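PDB 4RDL: capsid from Human calicivirus NLV/Boxer/2001/US, which builds the norovirus capsid and, through its protruding domain, binds histo-blood group antigens such as the Lewis y tetrasaccharide. Local coordinates for residues 105-110 / 145-150; 88-91 / 95-98; 50-53 / 59-62; 82-87 / 159-164. One frame throughout, in Å; residues are numbered along the deposited sequence.

Three contacts belong to the antiparallel sheet whose seven strands lie between residues 72 and 177 of the chain; contact 3 precedes it, in a loop beside helix 235-244. Contact 4 opens on strand 83-89 and closes at 159-164, and contacts 2 and 1 follow inside that span. Centres of contacts 1 and 2, which touch, are about 10 Å apart; those of 3 and 4, about 30 Å. Through Gly-106 and Phe-107, segment 105-110 hydrogen-bonds to Thr-62 and Asn-50 of contact 3. Contact 3 lies about 8 Å and contact 4 about 27 Å from the chain centre, the side chain of Leu-160 about 12 Å from a bound fucose and that of Phe-145 about 14 Å from a bound galactose.

Contact 1: 105-110 / 145-150; sequences LGFPDF and FAPHLG
An apolar contact, buried beside the edge of the seven-stranded antiparallel sheet, is made by Phe-107 against Phe-145 and Pro-147. Phe-107 comes from the long loop between strands 83-89 and 113-121; its partners come from short strand 145-146 and the single 3-10 turn that follows. The outer end of the Phe-107 ring does the touching. Pro-147 lies over one face, off-centre, over the CZ end of the ring, with CB 3.8 Å from Phe-107 CZ. This is a CH-pi contact: the Pro-147 CB atom sits 4.2 Å from the Phe-107 ring centroid and 25° off the ring normal. The opposite face is taken by the next residue in the chain, Pro-108, whose CD is 3.5 Å from the ring plane, so two prolines sandwich the phenylalanine. Phe-145 approaches from the opposite direction and meets the ring edge, CZ lying 3.9 Å from Phe-107 CE2. With CG anti to the backbone N (chi1 -164°), the Phe-107 ring extends toward the turn. The Phe-145 ring has Pro-147 CD above its centre, so aromatic and proline groups interleave. Outside the two segments, Val-152 of strand 151-154 touches all three residues, and Leu-88 packs on both Phe-107 and Pro-147. The result is a hydrophobic cluster in which a connecting loop is packed on the edge of the antiparallel sheet, probably that of the P2 subdomain of the norovirus P domain.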
loop_
_atom_site.group_PDB
_atom_site.type_symbol
_atom_site.label_atom_id
_atom_site.label_comp_id
_atom_site.label_asym_id
_atom_site.label_seq_id
_atom_site.Cartn_x
_atom_site.Cartn_y
_atom_site.Cartn_z
ATOM N N LEU A 105 -11.776 7.036 5.781
ATOM C CA LEU A 105 -11.059 5.767 5.818
ATOM C C LEU A 105 -9.573 5.963 5.519
ATOM O O LEU A 105 -9.204 6.762 4.651
ATOM C CB LEU A 105 -11.677 4.759 4.850
ATOM C CG LEU A 105 -13.166 4.504 5.082
ATOM C CD1 LEU A 105 -13.664 3.398 4.154
ATOM C CD2 LEU A 105 -13.422 4.133 6.542
ATOM N N GLY A 106 -8.721 5.244 6.250
ATOM C CA GLY A 106 -7.276 5.334 6.076
ATOM C C GLY A 106 -6.605 6.443 6.883
ATOM O O GLY A 106 -5.385 6.475 7.002
ATOM N N PHE A 107 -7.395 7.356 7.440
ATOM C CA PHE A 107 -6.855 8.500 8.170
ATOM C C PHE A 107 -5.860 8.029 9.244
ATOM O O PHE A 107 -6.129 7.064 9.948
ATOM C CB PHE A 107 -8.008 9.275 8.820
ATOM C CG PHE A 107 -7.638 10.664 9.269
ATOM C CD1 PHE A 107 -7.810 11.758 8.420
ATOM C CD2 PHE A 107 -7.139 10.888 10.539
ATOM C CE1 PHE A 107 -7.475 13.041 8.833
ATOM C CE2 PHE A 107 -6.807 12.171 10.964
ATOM C CZ PHE A 107 -6.977 13.250 10.112
ATOM N N PRO A 108 -4.707 8.708 9.377
ATOM C CA PRO A 108 -3.730 8.294 10.397
ATOM C C PRO A 108 -4.360 8.156 11.784
ATOM O O PRO A 108 -5.142 9.025 12.201
ATOM C CB PRO A 108 -2.718 9.446 10.397
ATOM C CG PRO A 108 -2.780 9.991 9.018
ATOM C CD PRO A 108 -4.250 9.898 8.634
ATOM N N ASP A 109 -4.018 7.085 12.503
ATOM C CA ASP A 109 -4.545 6.897 13.859
ATOM C C ASP A 109 -3.489 7.123 14.944
ATOM O O ASP A 109 -3.532 6.520 16.016
ATOM C CB ASP A 109 -5.283 5.555 14.016
ATOM C CG ASP A 109 -4.358 4.348 13.987
ATOM O OD1 ASP A 109 -3.154 4.503 13.702
ATOM O OD2 ASP A 109 -4.856 3.222 14.243
ATOM N N PHE A 110 -2.562 8.028 14.663
ATOM C CA PHE A 110 -1.579 8.468 15.643
ATOM C C PHE A 110 -2.085 9.730 16.323
ATOM O O PHE A 110 -2.317 10.752 15.664
ATOM C CB PHE A 110 -0.220 8.692 14.978
ATOM C CG PHE A 110 0.317 7.456 14.320
ATOM C CD1 PHE A 110 0.832 6.424 15.085
ATOM C CD2 PHE A 110 0.249 7.295 12.947
ATOM C CE1 PHE A 110 1.295 5.262 14.483
ATOM C CE2 PHE A 110 0.706 6.133 12.339
ATOM C CZ PHE A 110 1.227 5.117 13.110
ATOM N N PHE A 145 -8.196 20.147 15.739
ATOM C CA PHE A 145 -8.098 18.819 15.140
ATOM C C PHE A 145 -9.483 18.188 15.262
ATOM O O PHE A 145 -9.862 17.704 16.327
ATOM C CB PHE A 145 -7.025 17.978 15.849
ATOM C CG PHE A 145 -6.916 16.562 15.341
ATOM C CD1 PHE A 145 -6.353 16.293 14.100
ATOM C CD2 PHE A 145 -7.372 15.499 16.107
ATOM C CE1 PHE A 145 -6.250 14.987 13.629
ATOM C CE2 PHE A 145 -7.270 14.191 15.647
ATOM C CZ PHE A 145 -6.711 13.933 14.403
ATOM N N ALA A 146 -10.250 18.225 14.172
ATOM C CA ALA A 146 -11.648 17.817 14.220
ATOM C C ALA A 146 -12.047 16.980 12.996
ATOM O O ALA A 146 -13.040 17.279 12.325
ATOM C CB ALA A 146 -12.554 19.057 14.351
ATOM N N PRO A 147 -11.283 15.916 12.704
ATOM C CA PRO A 147 -11.545 15.190 11.453
ATOM C C PRO A 147 -12.954 14.591 11.387
ATOM O O PRO A 147 -13.528 14.499 10.306
ATOM C CB PRO A 147 -10.469 14.094 11.446
ATOM C CG PRO A 147 -10.082 13.922 12.906
ATOM C CD PRO A 147 -10.156 15.336 13.457
ATOM N N HIS A 148 -13.507 14.203 12.533
ATOM C CA HIS A 148 -14.858 13.653 12.582
ATOM C C HIS A 148 -15.879 14.705 12.148
ATOM O O HIS A 148 -16.956 14.366 11.648
ATOM C CB HIS A 148 -15.170 13.168 13.999
ATOM C CG HIS A 148 -16.462 12.422 14.125
ATOM N ND1 HIS A 148 -16.752 11.300 13.377
ATOM C CD2 HIS A 148 -17.525 12.613 14.941
ATOM C CE1 HIS A 148 -17.942 10.842 13.716
ATOM N NE2 HIS A 148 -18.434 11.620 14.663
ATOM N N LEU A 149 -15.539 15.976 12.360
ATOM C CA LEU A 149 -16.385 17.101 11.956
ATOM C C LEU A 149 -16.066 17.541 10.531
ATOM O O LEU A 149 -16.736 18.411 9.978
ATOM C CB LEU A 149 -16.197 18.291 12.903
ATOM C CG LEU A 149 -16.785 18.192 14.307
ATOM C CD1 LEU A 149 -16.189 17.024 15.072
ATOM C CD2 LEU A 149 -16.562 19.494 15.060
ATOM N N GLY A 150 -15.016 16.962 9.956
ATOM C CA GLY A 150 -14.647 17.239 8.580
ATOM C C GLY A 150 -13.464 18.168 8.353
ATOM O O GLY A 150 -13.133 18.457 7.195
#

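Contact 2: 88-91 / 95-98; sequences LAEL and PYHA
Glu-90 meets the edge of Tyr-96 across a tight chain reversal, a turn that leaves the end of strand 83-89 and is joined by two water bridges rather than by direct hydrogen bonds. Glu-90 folds back: its CG sits beside the backbone N, and a bend at chi2 (-72°) returns the carboxylate toward segment 95-98. On the way CG passes 3.6 Å from Pro-95 O. The two carboxylate oxygens then have separate tasks. OE1 accepts the backbone N-H of Leu-105, tying the turn to the loop beyond it, whereas OE2 lies in the plane of the Tyr-96 ring, at its edge, 3.4 Å from CD1. The carboxylate and ring planes are 57° apart, and an anionic oxygen at the ring's weakly positive hydrogen-bearing edge is probably favourable. Tyr-96 takes the other course: CG stands opposite the backbone N (chi1 165°), which carries the ring beyond the strand to where its OH bonds Ser-101 O. Its CB meanwhile rests 3.9 Å from Leu-88 O and about as close to Ala-89 CA. One water spans the backbones, giving a hydrogen to Leu-88 O and accepting Tyr-96 N. The second links side chain to backbone: it donates to Glu-90 OE2 at 2.7 Å and accepts from His-97 N at 2.8 Å.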
loop_
_atom_site.group_PDB
_atom_site.type_symbol
_atom_site.label_atom_id
_atom_site.label_comp_id
_atom_site.label_asym_id
_atom_site.label_seq_id
_atom_site.Cartn_x
_atom_site.Cartn_y
_atom_site.Cartn_z
ATOM N N LEU A 88 -11.887 17.720 4.755
ATOM C CA LEU A 88 -11.597 16.332 4.412
ATOM C C LEU A 88 -12.639 15.673 3.518
ATOM O O LEU A 88 -13.833 15.981 3.583
ATOM C CB LEU A 88 -11.432 15.505 5.688
ATOM C CG LEU A 88 -10.258 15.865 6.603
ATOM C CD1 LEU A 88 -10.422 15.226 7.986
ATOM C CD2 LEU A 88 -8.938 15.446 5.959
ATOM N N ALA A 89 -12.152 14.758 2.686
ATOM C CA ALA A 89 -12.982 13.870 1.893
ATOM C C ALA A 89 -12.424 12.453 2.012
ATOM O O ALA A 89 -11.341 12.246 2.579
ATOM C CB ALA A 89 -12.991 14.322 0.426
ATOM N N GLU A 90 -13.142 11.469 1.476
ATOM C CA GLU A 90 -12.554 10.136 1.342
ATOM C C GLU A 90 -11.440 10.175 0.292
ATOM O O GLU A 90 -11.404 11.077 -0.555
ATOM C CB GLU A 90 -13.617 9.109 0.967
ATOM C CG GLU A 90 -14.772 9.025 1.957
ATOM C CD GLU A 90 -14.392 8.375 3.291
ATOM O OE1 GLU A 90 -13.361 7.670 3.362
ATOM O OE2 GLU A 90 -15.132 8.574 4.280
ATOM N N LEU A 91 -10.543 9.193 0.333
ATOM C CA LEU A 91 -9.361 9.209 -0.528
ATOM C C LEU A 91 -9.678 9.148 -2.026
ATOM O O LEU A 91 -8.867 9.561 -2.850
ATOM C CB LEU A 91 -8.401 8.088 -0.135
ATOM C CG LEU A 91 -7.768 8.264 1.248
ATOM C CD1 LEU A 91 -6.935 7.026 1.616
ATOM C CD2 LEU A 91 -6.917 9.509 1.303
ATOM N N PRO A 95 -17.377 12.272 -0.891
ATOM C CA PRO A 95 -17.480 13.008 0.370
ATOM C C PRO A 95 -17.311 12.130 1.593
ATOM O O PRO A 95 -17.728 10.965 1.604
ATOM C CB PRO A 95 -18.899 13.585 0.331
ATOM C CG PRO A 95 -19.626 12.792 -0.695
ATOM C CD PRO A 95 -18.609 12.359 -1.694
ATOM N N TYR A 96 -16.692 12.701 2.621
ATOM C CA TYR A 96 -16.643 12.065 3.919
ATOM C C TYR A 96 -17.963 12.368 4.596
ATOM O O TYR A 96 -18.376 13.530 4.690
ATOM C CB TYR A 96 -15.487 12.612 4.757
ATOM C CG TYR A 96 -15.597 12.252 6.221
ATOM C CD1 TYR A 96 -15.635 10.922 6.630
ATOM C CD2 TYR A 96 -15.669 13.240 7.196
ATOM C CE1 TYR A 96 -15.743 10.586 7.971
ATOM C CE2 TYR A 96 -15.766 12.915 8.539
ATOM C CZ TYR A 96 -15.807 11.585 8.918
ATOM O OH TYR A 96 -15.917 11.256 10.247
ATOM N N HIS A 97 -18.636 11.319 5.043
ATOM C CA HIS A 97 -19.887 11.485 5.750
ATOM C C HIS A 97 -19.574 11.804 7.196
ATOM O O HIS A 97 -19.389 10.908 8.020
ATOM C CB HIS A 97 -20.753 10.233 5.612
ATOM C CG HIS A 97 -21.233 9.993 4.215
ATOM N ND1 HIS A 97 -21.675 8.763 3.779
ATOM C CD2 HIS A 97 -21.339 10.828 3.155
ATOM C CE1 HIS A 97 -22.032 8.852 2.509
ATOM N NE2 HIS A 97 -21.837 10.094 2.106
ATOM N N ALA A 98 -19.503 13.103 7.486
ATOM C CA ALA A 98 -19.161 13.577 8.821
ATOM C C ALA A 98 -20.088 12.965 9.861
ATOM O O ALA A 98 -21.270 12.730 9.598
ATOM C CB ALA A 98 -19.210 15.111 8.885
HETATM O O HOH W 1 -16.174 15.510 2.128
HETATM O O HOH W 2 -17.826 8.651 4.456
#

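Contact 3: 50-53 / 59-62; sequences NGRV and LQGT
Asn-50 and Thr-62 lock one end of this antiparallel pairing, while at Arg-52 and Gln-60 the side-chain ends need a water to meet. On the tight side Thr-62 OG1 donates to Asn-50 OD1 at 2.8 Å, arriving well above the amide plane, 58° out of it. The hydroxyl gets there because it lies between the backbone N and the carbonyl carbon (chi1 55°). Midway along, Gln-60 N donates to Arg-52 O at 3.0 Å. Beyond it Val-53 and Leu-59 form a single beta bridge, with Val-53 CG2 4.2 Å from Leu-59 CD2; both side chains also pack on Val-238 of helix 235-244. The other flank is looser. Arg-52 and Gln-60 touch through their CB atoms, 3.9 Å apart; the chains bow apart after CB and their polar ends draw together again. Their guanidinium and amide planes are 63° apart, and Arg-52 NH2 stays 4.1 Å from Gln-60 OE1. A water fills in, accepting from NH2 and donating to OE1 at 2.6 Å. The arginine doubles back at chi2 and chi3, and its head is held chiefly elsewhere, NH2 by Pro-203 O and NH1 by Phe-48 O; Asn-50 ND2 likewise bonds Phe-107 O. Asn-50 thus joins its own loop, through Thr-62, to the loop holding Phe-107, and the buried arginine's charge is probably eased by backbone carbonyls and water.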
loop_
_atom_site.group_PDB
_atom_site.type_symbol
_atom_site.label_atom_id
_atom_site.label_comp_id
_atom_site.label_asym_id
_atom_site.label_seq_id
_atom_site.Cartn_x
_atom_site.Cartn_y
_atom_site.Cartn_z
ATOM N N ASN A 50 -7.054 1.871 12.605
ATOM C CA ASN A 50 -6.677 1.173 11.387
ATOM C C ASN A 50 -6.273 -0.268 11.699
ATOM O O ASN A 50 -5.934 -0.588 12.842
ATOM C CB ASN A 50 -5.578 1.933 10.645
ATOM C CG ASN A 50 -6.100 3.204 9.998
ATOM O OD1 ASN A 50 -7.215 3.221 9.470
ATOM N ND2 ASN A 50 -5.314 4.272 10.051
ATOM N N GLY A 51 -6.345 -1.134 10.691
ATOM C CA GLY A 51 -6.123 -2.564 10.868
ATOM C C GLY A 51 -7.192 -3.262 11.690
ATOM O O GLY A 51 -6.924 -4.330 12.251
ATOM N N ARG A 52 -8.390 -2.675 11.765
ATOM C CA ARG A 52 -9.476 -3.219 12.581
ATOM C C ARG A 52 -10.566 -3.849 11.715
ATOM O O ARG A 52 -11.143 -3.187 10.845
ATOM C CB ARG A 52 -10.090 -2.129 13.467
ATOM C CG ARG A 52 -9.092 -1.404 14.365
ATOM C CD ARG A 52 -8.433 -2.353 15.382
ATOM N NE ARG A 52 -9.396 -3.048 16.244
ATOM C CZ ARG A 52 -9.815 -2.599 17.428
ATOM N NH1 ARG A 52 -9.349 -1.455 17.913
ATOM N NH2 ARG A 52 -10.691 -3.304 18.139
ATOM N N VAL A 53 -10.833 -5.129 11.966
ATOM C CA VAL A 53 -11.822 -5.904 11.221
ATOM C C VAL A 53 -12.165 -7.139 12.054
ATOM O O VAL A 53 -11.324 -7.647 12.787
ATOM C CB VAL A 53 -11.260 -6.338 9.842
ATOM C CG1 VAL A 53 -10.104 -7.333 10.009
ATOM C CG2 VAL A 53 -12.347 -6.908 8.943
ATOM N N LEU A 59 -15.396 -4.439 8.567
ATOM C CA LEU A 59 -14.444 -3.367 8.828
ATOM C C LEU A 59 -14.883 -2.498 9.998
ATOM O O LEU A 59 -16.075 -2.230 10.167
ATOM C CB LEU A 59 -14.266 -2.491 7.582
ATOM C CG LEU A 59 -13.589 -3.184 6.396
ATOM C CD1 LEU A 59 -13.790 -2.390 5.119
ATOM C CD2 LEU A 59 -12.109 -3.405 6.681
ATOM N N GLN A 60 -13.908 -2.031 10.775
ATOM C CA GLN A 60 -14.183 -1.158 11.914
ATOM C C GLN A 60 -13.301 0.083 11.904
ATOM O O GLN A 60 -12.286 0.124 11.213
ATOM C CB GLN A 60 -13.979 -1.916 13.220
ATOM C CG GLN A 60 -14.888 -3.121 13.373
ATOM C CD GLN A 60 -14.652 -3.827 14.676
ATOM O OE1 GLN A 60 -13.597 -3.674 15.281
ATOM N NE2 GLN A 60 -15.633 -4.609 15.122
ATOM N N GLY A 61 -13.690 1.086 12.686
ATOM C CA GLY A 61 -12.910 2.305 12.808
ATOM C C GLY A 61 -12.741 3.007 11.479
ATOM O O GLY A 61 -13.715 3.228 10.759
ATOM N N THR A 62 -11.500 3.357 11.155
ATOM C CA THR A 62 -11.194 3.995 9.879
ATOM C C THR A 62 -10.566 3.003 8.899
ATOM O O THR A 62 -9.957 3.383 7.896
ATOM C CB THR A 62 -10.260 5.200 10.078
ATOM O OG1 THR A 62 -9.083 4.778 10.783
ATOM C CG2 THR A 62 -10.966 6.276 10.890
HETATM O O HOH W 3 -12.626 -5.180 17.176
#

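Contact 4: 82-87 / 159-164; sequences GNYGVN and ELDQFV
Tyr-84 is the hub of this contact, its ring met over a face by Leu-160, at the edge by Val-164 and at the hydroxyl by Asp-161. Leu-160 lies across the inner part of the ring, CD1 3.7 Å from Tyr-84 CG. The same methyl is 4.2 Å from the ring centroid and 30° off its normal, an off-centre CH-pi contact, while Leu-160 CB covers the CD1 and CE1 side. Val-164 CG2 comes up in the ring plane, 3.9 Å from Tyr-84 CE1. At the far end Tyr-84 OH donates to Asp-161 OD1 over only 2.6 Å, reaching that oxygen from 36° out of the carboxylate plane. One step outward, the 3-10 turn at 161-163 sets these partners: Phe-163 N bonds Leu-160 O, and Val-164 N bonds Asp-161 O, so the turn and its flanking residues, Leu-160 and Val-164, are brought to one ring. Phe-163 points elsewhere, meeting Phe-119 edge-to-face and packing on Ile-77, which helps seat the turn on the sheet. On the other side, Tyr-84 is fixed by its strand, whose backbone pairs with Leu-154, and by Asn-79 against its side chain. Its CG lies beside the backbone N (chi1 -61°), on a CB bond directed at segment 159-164. Asp-161, exposed and accepting from the neutral phenol, is probably ionised; apolar contacts probably set the ring's tilt, and the hydrogen bond helps to hold its end.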
loop_
_atom_site.group_PDB
_atom_site.type_symbol
_atom_site.label_atom_id
_atom_site.label_comp_id
_atom_site.label_asym_id
_atom_site.label_seq_id
_atom_site.Cartn_x
_atom_site.Cartn_y
_atom_site.Cartn_z
ATOM N N GLY A 82 -7.340 33.583 9.669
ATOM C CA GLY A 82 -5.918 33.595 9.968
ATOM C C GLY A 82 -5.261 32.233 10.126
ATOM O O GLY A 82 -4.118 32.136 10.574
ATOM N N ASN A 83 -5.973 31.177 9.754
ATOM C CA ASN A 83 -5.455 29.826 9.917
ATOM C C ASN A 83 -5.772 28.935 8.729
ATOM O O ASN A 83 -6.825 29.059 8.099
ATOM C CB ASN A 83 -5.984 29.199 11.205
ATOM C CG ASN A 83 -5.473 29.903 12.450
ATOM O OD1 ASN A 83 -6.163 30.736 13.032
ATOM N ND2 ASN A 83 -4.253 29.573 12.856
ATOM N N TYR A 84 -4.845 28.037 8.426
ATOM C CA TYR A 84 -5.017 27.111 7.319
ATOM C C TYR A 84 -5.592 25.788 7.809
ATOM O O TYR A 84 -5.494 25.447 8.983
ATOM C CB TYR A 84 -3.682 26.873 6.611
ATOM C CG TYR A 84 -3.073 28.132 6.029
ATOM C CD1 TYR A 84 -3.243 28.455 4.691
ATOM C CD2 TYR A 84 -2.328 28.994 6.821
ATOM C CE1 TYR A 84 -2.687 29.601 4.159
ATOM C CE2 TYR A 84 -1.770 30.145 6.299
ATOM C CZ TYR A 84 -1.958 30.445 4.968
ATOM O OH TYR A 84 -1.405 31.591 4.441
ATOM N N GLY A 85 -6.193 25.045 6.893
ATOM C CA GLY A 85 -6.744 23.752 7.233
ATOM C C GLY A 85 -7.074 22.946 6.002
ATOM O O GLY A 85 -6.866 23.392 4.862
ATOM N N VAL A 86 -7.598 21.747 6.232
ATOM C CA VAL A 86 -8.122 20.922 5.154
ATOM C C VAL A 86 -9.566 20.523 5.456
ATOM O O VAL A 86 -9.874 20.079 6.575
ATOM C CB VAL A 86 -7.259 19.648 4.929
ATOM C CG1 VAL A 86 -7.940 18.707 3.947
ATOM C CG2 VAL A 86 -5.871 20.028 4.438
ATOM N N ASN A 87 -10.443 20.712 4.464
ATOM C CA ASN A 87 -11.773 20.119 4.471
ATOM C C ASN A 87 -11.665 18.718 3.906
ATOM O O ASN A 87 -11.386 18.546 2.718
ATOM C CB ASN A 87 -12.745 20.948 3.619
ATOM C CG ASN A 87 -13.067 22.284 4.242
ATOM O OD1 ASN A 87 -13.427 22.358 5.412
ATOM N ND2 ASN A 87 -12.912 23.360 3.463
ATOM N N GLU A 159 4.179 28.348 3.016
ATOM C CA GLU A 159 4.186 27.805 1.663
ATOM C C GLU A 159 2.875 27.096 1.327
ATOM O O GLU A 159 2.852 26.141 0.544
ATOM C CB GLU A 159 5.397 26.892 1.471
ATOM C CG GLU A 159 6.709 27.666 1.610
ATOM C CD GLU A 159 7.942 26.792 1.602
ATOM O OE1 GLU A 159 7.806 25.565 1.441
ATOM O OE2 GLU A 159 9.056 27.338 1.761
ATOM N N LEU A 160 1.785 27.580 1.917
ATOM C CA LEU A 160 0.467 26.982 1.704
ATOM C C LEU A 160 -0.431 27.814 0.795
ATOM O O LEU A 160 -1.425 27.311 0.277
ATOM C CB LEU A 160 -0.247 26.748 3.040
ATOM C CG LEU A 160 0.410 25.769 4.016
ATOM C CD1 LEU A 160 -0.366 25.691 5.317
ATOM C CD2 LEU A 160 0.529 24.395 3.381
ATOM N N ASP A 161 -0.089 29.085 0.601
ATOM C CA ASP A 161 -0.976 29.994 -0.117
ATOM C C ASP A 161 -1.349 29.519 -1.515
ATOM O O ASP A 161 -2.503 29.657 -1.935
ATOM C CB ASP A 161 -0.388 31.404 -0.181
ATOM C CG ASP A 161 -0.550 32.152 1.122
ATOM O OD1 ASP A 161 -1.552 31.901 1.826
ATOM O OD2 ASP A 161 0.319 32.985 1.443
ATOM N N GLN A 162 -0.378 28.969 -2.240
ATOM C CA GLN A 162 -0.624 28.572 -3.621
ATOM C C GLN A 162 -1.615 27.419 -3.682
ATOM O O GLN A 162 -2.156 27.116 -4.748
ATOM C CB GLN A 162 0.674 28.184 -4.334
ATOM C CG GLN A 162 1.306 26.890 -3.842
ATOM C CD GLN A 162 2.191 26.240 -4.898
ATOM O OE1 GLN A 162 1.762 26.013 -6.032
ATOM N NE2 GLN A 162 3.431 25.946 -4.531
ATOM N N PHE A 163 -1.847 26.778 -2.537
ATOM C CA PHE A 163 -2.722 25.607 -2.490
ATOM C C PHE A 163 -4.114 25.893 -1.947
ATOM O O PHE A 163 -4.979 25.017 -1.957
ATOM C CB PHE A 163 -2.071 24.483 -1.675
ATOM C CG PHE A 163 -0.767 24.015 -2.242
ATOM C CD1 PHE A 163 -0.738 23.285 -3.421
ATOM C CD2 PHE A 163 0.427 24.310 -1.608
ATOM C CE1 PHE A 163 0.453 22.851 -3.963
ATOM C CE2 PHE A 163 1.633 23.877 -2.141
ATOM C CZ PHE A 163 1.648 23.150 -3.319
ATOM N N VAL A 164 -4.342 27.111 -1.475
ATOM C CA VAL A 164 -5.657 27.457 -0.956
ATOM C C VAL A 164 -6.688 27.325 -2.071
ATOM O O VAL A 164 -6.524 27.884 -3.156
ATOM C CB VAL A 164 -5.688 28.866 -0.335
ATOM C CG1 VAL A 164 -7.114 29.268 0.003
ATOM C CG2 VAL A 164 -4.809 28.900 0.912
#